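Local coordinates for high-affinity zinc uptake system protein znuA (Streptococcus suis, PDB 3MFQ) that probably captures zinc or a related divalent metal ion outside the cell and hands it to an ABC-type importer for uptake, at residues E38-Y43 / L64-K69; D102-F107 / F252-A257. All coordinates share one frame; numbering follows the deposited sequence.

Contact 1 and contact 2 supply three of the four zinc-binding residues between them, and their centres lie 11 Å apart. Contact 2 (102-107 with 252-257) sits at the centre of the chain and is buried; there a histidine and an aspartate from distant parts of the sequence meet on the metal. Contact 1 (38-43 with 64-69) is only partly buried: it offers one histidine, packed on a phenylalanine, and reaches the surface at a lysine. Contact 1 relies on ring packing and water, contact 2 on metal bonds and aromatic edges turned to backbone carbonyls. They meet where His41 CD2 approaches Asp254 OD2 at 3.0 Å.

Contact 1 of 2, residues E38-Y43 / L64-K69. With ZN (zinc ion), chain D.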
# COMPACT_ATOMS: atom_id res chain seq x y z
N GLU A 38 3.33 4.11 -10.44
CA GLU A 38 2.30 3.49 -11.25
C GLU A 38 1.33 2.67 -10.39
O GLU A 38 1.59 2.42 -9.21
CB GLU A 38 2.91 2.62 -12.35
CG GLU A 38 3.75 3.40 -13.36
CD GLU A 38 4.09 2.59 -14.59
OE1 GLU A 38 3.26 1.74 -15.01
OE2 GLU A 38 5.18 2.80 -15.17
N ASP A 39 0.22 2.25 -10.99
CA ASP A 39 -0.84 1.58 -10.25
C ASP A 39 -0.97 0.11 -10.64
O ASP A 39 -1.41 -0.20 -11.74
CB ASP A 39 -2.17 2.30 -10.47
CG ASP A 39 -3.30 1.70 -9.67
OD1 ASP A 39 -3.10 0.63 -9.05
OD2 ASP A 39 -4.39 2.30 -9.66
N PRO A 40 -0.59 -0.79 -9.73
CA PRO A 40 -0.67 -2.24 -9.97
C PRO A 40 -2.08 -2.70 -10.28
O PRO A 40 -2.25 -3.69 -10.99
CB PRO A 40 -0.19 -2.84 -8.64
CG PRO A 40 0.66 -1.77 -8.03
CD PRO A 40 0.01 -0.48 -8.42
N HIS A 41 -3.09 -2.00 -9.77
CA HIS A 41 -4.48 -2.35 -10.04
C HIS A 41 -4.75 -2.40 -11.54
O HIS A 41 -5.57 -3.19 -12.00
CB HIS A 41 -5.43 -1.34 -9.40
CG HIS A 41 -5.55 -1.47 -7.92
ND1 HIS A 41 -6.13 -2.56 -7.31
CD2 HIS A 41 -5.20 -0.63 -6.92
CE1 HIS A 41 -6.11 -2.40 -6.00
NE2 HIS A 41 -5.55 -1.23 -5.73
N LEU A 42 -4.05 -1.56 -12.29
CA LEU A 42 -4.32 -1.38 -13.71
C LEU A 42 -3.21 -1.91 -14.60
O LEU A 42 -3.41 -2.14 -15.79
CB LEU A 42 -4.56 0.10 -14.01
CG LEU A 42 -5.50 0.84 -13.07
CD1 LEU A 42 -5.59 2.30 -13.45
CD2 LEU A 42 -6.88 0.19 -13.08
N TYR A 43 -2.02 -2.09 -14.03
CA TYR A 43 -0.86 -2.49 -14.81
C TYR A 43 -1.16 -3.71 -15.66
O TYR A 43 -1.69 -4.71 -15.17
CB TYR A 43 0.34 -2.76 -13.89
CG TYR A 43 1.67 -2.74 -14.61
CD1 TYR A 43 2.40 -1.56 -14.72
CD2 TYR A 43 2.20 -3.89 -15.18
CE1 TYR A 43 3.61 -1.53 -15.37
CE2 TYR A 43 3.42 -3.87 -15.83
CZ TYR A 43 4.12 -2.68 -15.93
OH TYR A 43 5.33 -2.65 -16.57
N LEU A 64 -3.68 -11.33 -3.56
CA LEU A 64 -4.97 -10.72 -3.24
C LEU A 64 -5.49 -9.89 -4.41
O LEU A 64 -6.24 -8.94 -4.22
CB LEU A 64 -4.85 -9.85 -1.99
CG LEU A 64 -4.15 -10.48 -0.79
CD1 LEU A 64 -4.23 -9.57 0.42
CD2 LEU A 64 -4.73 -11.85 -0.47
N HIS A 65 -5.08 -10.25 -5.62
CA HIS A 65 -5.52 -9.56 -6.83
C HIS A 65 -5.06 -8.10 -6.85
O HIS A 65 -5.62 -7.28 -7.57
CB HIS A 65 -7.04 -9.63 -6.97
CG HIS A 65 -7.57 -11.01 -7.18
ND1 HIS A 65 -6.88 -12.15 -6.79
CD2 HIS A 65 -8.73 -11.45 -7.73
CE1 HIS A 65 -7.59 -13.21 -7.10
NE2 HIS A 65 -8.72 -12.83 -7.67
N PHE A 66 -4.05 -7.79 -6.05
CA PHE A 66 -3.50 -6.43 -6.03
C PHE A 66 -3.04 -6.02 -7.42
O PHE A 66 -3.46 -4.99 -7.95
CB PHE A 66 -2.36 -6.32 -5.01
CG PHE A 66 -1.67 -4.98 -5.03
CD1 PHE A 66 -2.39 -3.81 -5.17
CD2 PHE A 66 -0.29 -4.90 -4.88
CE1 PHE A 66 -1.75 -2.58 -5.18
CE2 PHE A 66 0.35 -3.68 -4.89
CZ PHE A 66 -0.38 -2.52 -5.04
N GLU A 67 -2.18 -6.84 -8.02
CA GLU A 67 -1.73 -6.61 -9.38
C GLU A 67 -2.91 -6.57 -10.34
O GLU A 67 -2.82 -6.00 -11.43
CB GLU A 67 -0.71 -7.67 -9.81
CG GLU A 67 0.67 -7.49 -9.20
CD GLU A 67 0.80 -8.09 -7.81
OE1 GLU A 67 -0.23 -8.55 -7.27
OE2 GLU A 67 1.92 -8.10 -7.26
N GLY A 68 -4.02 -7.18 -9.94
CA GLY A 68 -5.29 -7.04 -10.64
C GLY A 68 -5.36 -7.56 -12.06
O GLY A 68 -6.38 -8.12 -12.46
N LYS A 69 -4.30 -7.37 -12.83
CA LYS A 69 -4.30 -7.79 -14.22
C LYS A 69 -3.15 -8.72 -14.58
O LYS A 69 -2.72 -8.79 -15.73
CB LYS A 69 -4.30 -6.57 -15.14
CG LYS A 69 -5.67 -5.93 -15.32
CD LYS A 69 -5.61 -4.71 -16.22
CE LYS A 69 -6.97 -4.42 -16.84
NZ LYS A 69 -8.05 -4.35 -15.82
ZN ZN D . -5.24 0.58 -4.08
O HOH W 1 -7.13 -5.08 -7.91
O HOH W 2 -1.02 -5.27 -12.88
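One wall of the zinc site is built here, where His41 and Pro40 pack against the ring of Phe66. His41 NE2 binds the zinc ion at 2.5 Å, and the edge of Phe66, led by CD1, points at one face of the imidazole in a T-shaped pair with planes at 86°. CG of Phe66 is anti to the backbone N (chi1 175°), which carries the ring beneath the proline as well: Pro40 CB lies over its face in a CH-pi contact, 3.8 Å from the centroid. At the other nitrogen, His41 ND1 donates to a water at 2.8 Å, and that water in turn donates to His65 O at 2.7 Å. ND1 carries the proton in this bond, consistent with NE2 offering its lone pair to the metal. Both segments are loops that follow strands of the parallel sheet, 29-32 and 58-61, with strand 8-11 between those two in the sheet. Ahead of the ligand an Asx turn sets the backbone: His41 N gives its hydrogen to Asp39 OD1 at 2.7 Å, approaching from above the carboxylate plane. Farther out, Lys69 lies along the carbonyls of the first loop, its CB 3.2 Å from Tyr43 O and its CD 3.4 Å from Leu42 O, while its ammonium group forms a salt bridge with Asp193.

Contact 2 of 2, residues D102-F107 / F252-A257; sequences DPHFWF and FSDSLA. With ZN (zinc ion), chain D.
Phe252 begins the second segment by turning its carbonyl to the rim of Phe107: Phe252 O lies in the plane of that ring, 3.2 Å from Phe107 CZ, and also accepts from Asn273 ND2 on helix 266-281. The opposing aromatic is itself layered, because Trp106 CD1 sits over the centre of the Phe107 face. At Ser253 the carbonyl again does the work. Ser253 O lies in the indole plane of Trp106 and takes a weak hydrogen bond from NE1 at 3.1 Å, bent to 128° at the hydrogen, with CZ2 of the same edge close by; the serine hydroxyl goes elsewhere, to Glu219. Asp254 then sends its carboxylate to the metal. Its CB points away from the other segment, yet with CG anti to the carbonyl carbon (chi1 -65°) the end swings back, and OD1 and OD2 of Asp254 each bind the zinc ion at 2.4 Å. His104 NE2 adds a third bond to the zinc ion at 2.2 Å, its ring nearly coplanar with the carboxylate (10°); His41 and His170 supply the remaining two. From Ser255 onward the segment leaves the contact. Behind His104 stands a second shell: Asp102 OD1 accepts from His104 N at 2.9 Å and from His104 ND1 at 2.6 Å, an Asx turn and a His-carboxylate bond sharing one oxygen. In this family the two lobes contribute two ligands each, so Asp254 from one lobe and His104 from the other probably tie the lobes together through the zinc ion. The Asp102 carboxylate fixes the rotation of the imidazole and would be expected to make NE2 a stronger donor to the metal.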
# COMPACT_ATOMS: atom_id res chain seq x y z
N ASP A 102 -9.59 -7.18 0.40
CA ASP A 102 -8.84 -5.93 0.35
C ASP A 102 -7.35 -6.24 0.32
O ASP A 102 -6.81 -6.81 1.26
CB ASP A 102 -9.20 -5.05 1.55
CG ASP A 102 -8.52 -3.69 1.50
OD1 ASP A 102 -7.56 -3.52 0.72
OD2 ASP A 102 -8.95 -2.79 2.25
N PRO A 103 -6.67 -5.85 -0.78
CA PRO A 103 -5.26 -6.19 -1.01
C PRO A 103 -4.27 -5.34 -0.21
O PRO A 103 -3.11 -5.72 -0.09
CB PRO A 103 -5.09 -5.91 -2.51
CG PRO A 103 -6.08 -4.85 -2.81
CD PRO A 103 -7.26 -5.09 -1.90
N HIS A 104 -4.72 -4.20 0.32
CA HIS A 104 -3.83 -3.26 0.97
C HIS A 104 -3.43 -3.70 2.37
O HIS A 104 -3.63 -2.97 3.34
CB HIS A 104 -4.48 -1.88 1.03
CG HIS A 104 -5.05 -1.42 -0.27
ND1 HIS A 104 -6.38 -1.58 -0.61
CD2 HIS A 104 -4.47 -0.81 -1.33
CE1 HIS A 104 -6.59 -1.09 -1.81
NE2 HIS A 104 -5.44 -0.61 -2.28
N PHE A 105 -2.83 -4.88 2.47
CA PHE A 105 -2.48 -5.48 3.75
C PHE A 105 -1.24 -4.86 4.40
O PHE A 105 -1.02 -5.01 5.60
CB PHE A 105 -2.22 -6.97 3.57
CG PHE A 105 -1.01 -7.27 2.73
CD1 PHE A 105 -1.12 -7.41 1.36
CD2 PHE A 105 0.24 -7.38 3.32
CE1 PHE A 105 0.00 -7.67 0.59
CE2 PHE A 105 1.36 -7.65 2.56
CZ PHE A 105 1.24 -7.79 1.19
N TRP A 106 -0.43 -4.17 3.60
CA TRP A 106 0.89 -3.71 4.06
C TRP A 106 0.85 -2.61 5.13
O TRP A 106 1.85 -2.35 5.79
CB TRP A 106 1.76 -3.28 2.88
CG TRP A 106 1.08 -2.36 1.93
CD1 TRP A 106 1.03 -1.00 2.00
CD2 TRP A 106 0.33 -2.73 0.77
NE1 TRP A 106 0.31 -0.49 0.95
CE2 TRP A 106 -0.13 -1.53 0.18
CE3 TRP A 106 0.02 -3.94 0.16
CZ2 TRP A 106 -0.90 -1.53 -0.98
CZ3 TRP A 106 -0.74 -3.93 -0.99
CH2 TRP A 106 -1.19 -2.73 -1.55
N PHE A 107 -0.31 -1.96 5.29
CA PHE A 107 -0.45 -0.94 6.32
C PHE A 107 -0.76 -1.57 7.68
O PHE A 107 -0.72 -0.90 8.71
CB PHE A 107 -1.52 0.08 5.94
CG PHE A 107 -1.13 0.96 4.78
CD1 PHE A 107 -0.05 1.81 4.88
CD2 PHE A 107 -1.85 0.93 3.60
CE1 PHE A 107 0.32 2.62 3.81
CE2 PHE A 107 -1.50 1.74 2.54
CZ PHE A 107 -0.41 2.58 2.64
N PHE A 252 1.03 7.72 0.03
CA PHE A 252 1.35 6.59 -0.82
C PHE A 252 0.46 5.42 -0.43
O PHE A 252 0.50 4.96 0.72
CB PHE A 252 2.82 6.19 -0.67
CG PHE A 252 3.77 7.33 -0.86
CD1 PHE A 252 4.06 7.81 -2.13
CD2 PHE A 252 4.40 7.92 0.23
CE1 PHE A 252 4.94 8.86 -2.31
CE2 PHE A 252 5.28 8.96 0.06
CZ PHE A 252 5.55 9.43 -1.21
N SER A 253 -0.34 4.93 -1.37
CA SER A 253 -1.21 3.80 -1.10
C SER A 253 -0.75 2.58 -1.88
O SER A 253 -0.51 1.52 -1.31
CB SER A 253 -2.65 4.13 -1.46
OG SER A 253 -2.83 4.18 -2.87
N ASP A 254 -0.61 2.74 -3.19
CA ASP A 254 -0.31 1.62 -4.07
C ASP A 254 1.11 1.66 -4.62
O ASP A 254 1.41 1.00 -5.61
CB ASP A 254 -1.31 1.57 -5.22
CG ASP A 254 -2.73 1.30 -4.75
OD1 ASP A 254 -2.89 0.78 -3.63
OD2 ASP A 254 -3.67 1.60 -5.51
N SER A 255 1.98 2.42 -3.97
CA SER A 255 3.35 2.53 -4.42
C SER A 255 4.23 3.32 -3.46
O SER A 255 3.75 4.20 -2.76
CB SER A 255 3.41 3.18 -5.80
OG SER A 255 4.75 3.36 -6.23
N LEU A 256 5.51 2.98 -3.44
CA LEU A 256 6.51 3.78 -2.75
C LEU A 256 6.85 4.98 -3.62
O LEU A 256 6.24 5.20 -4.66
CB LEU A 256 7.77 2.96 -2.49
CG LEU A 256 7.85 2.20 -1.17
CD1 LEU A 256 6.48 1.72 -0.73
CD2 LEU A 256 8.83 1.04 -1.28
N ALA A 257 7.85 5.75 -3.19
CA ALA A 257 8.33 6.87 -3.99
C ALA A 257 9.53 6.45 -4.82
O ALA A 257 10.25 5.51 -4.46
CB ALA A 257 8.69 8.04 -3.09
ZN ZN D . -5.24 0.58 -4.08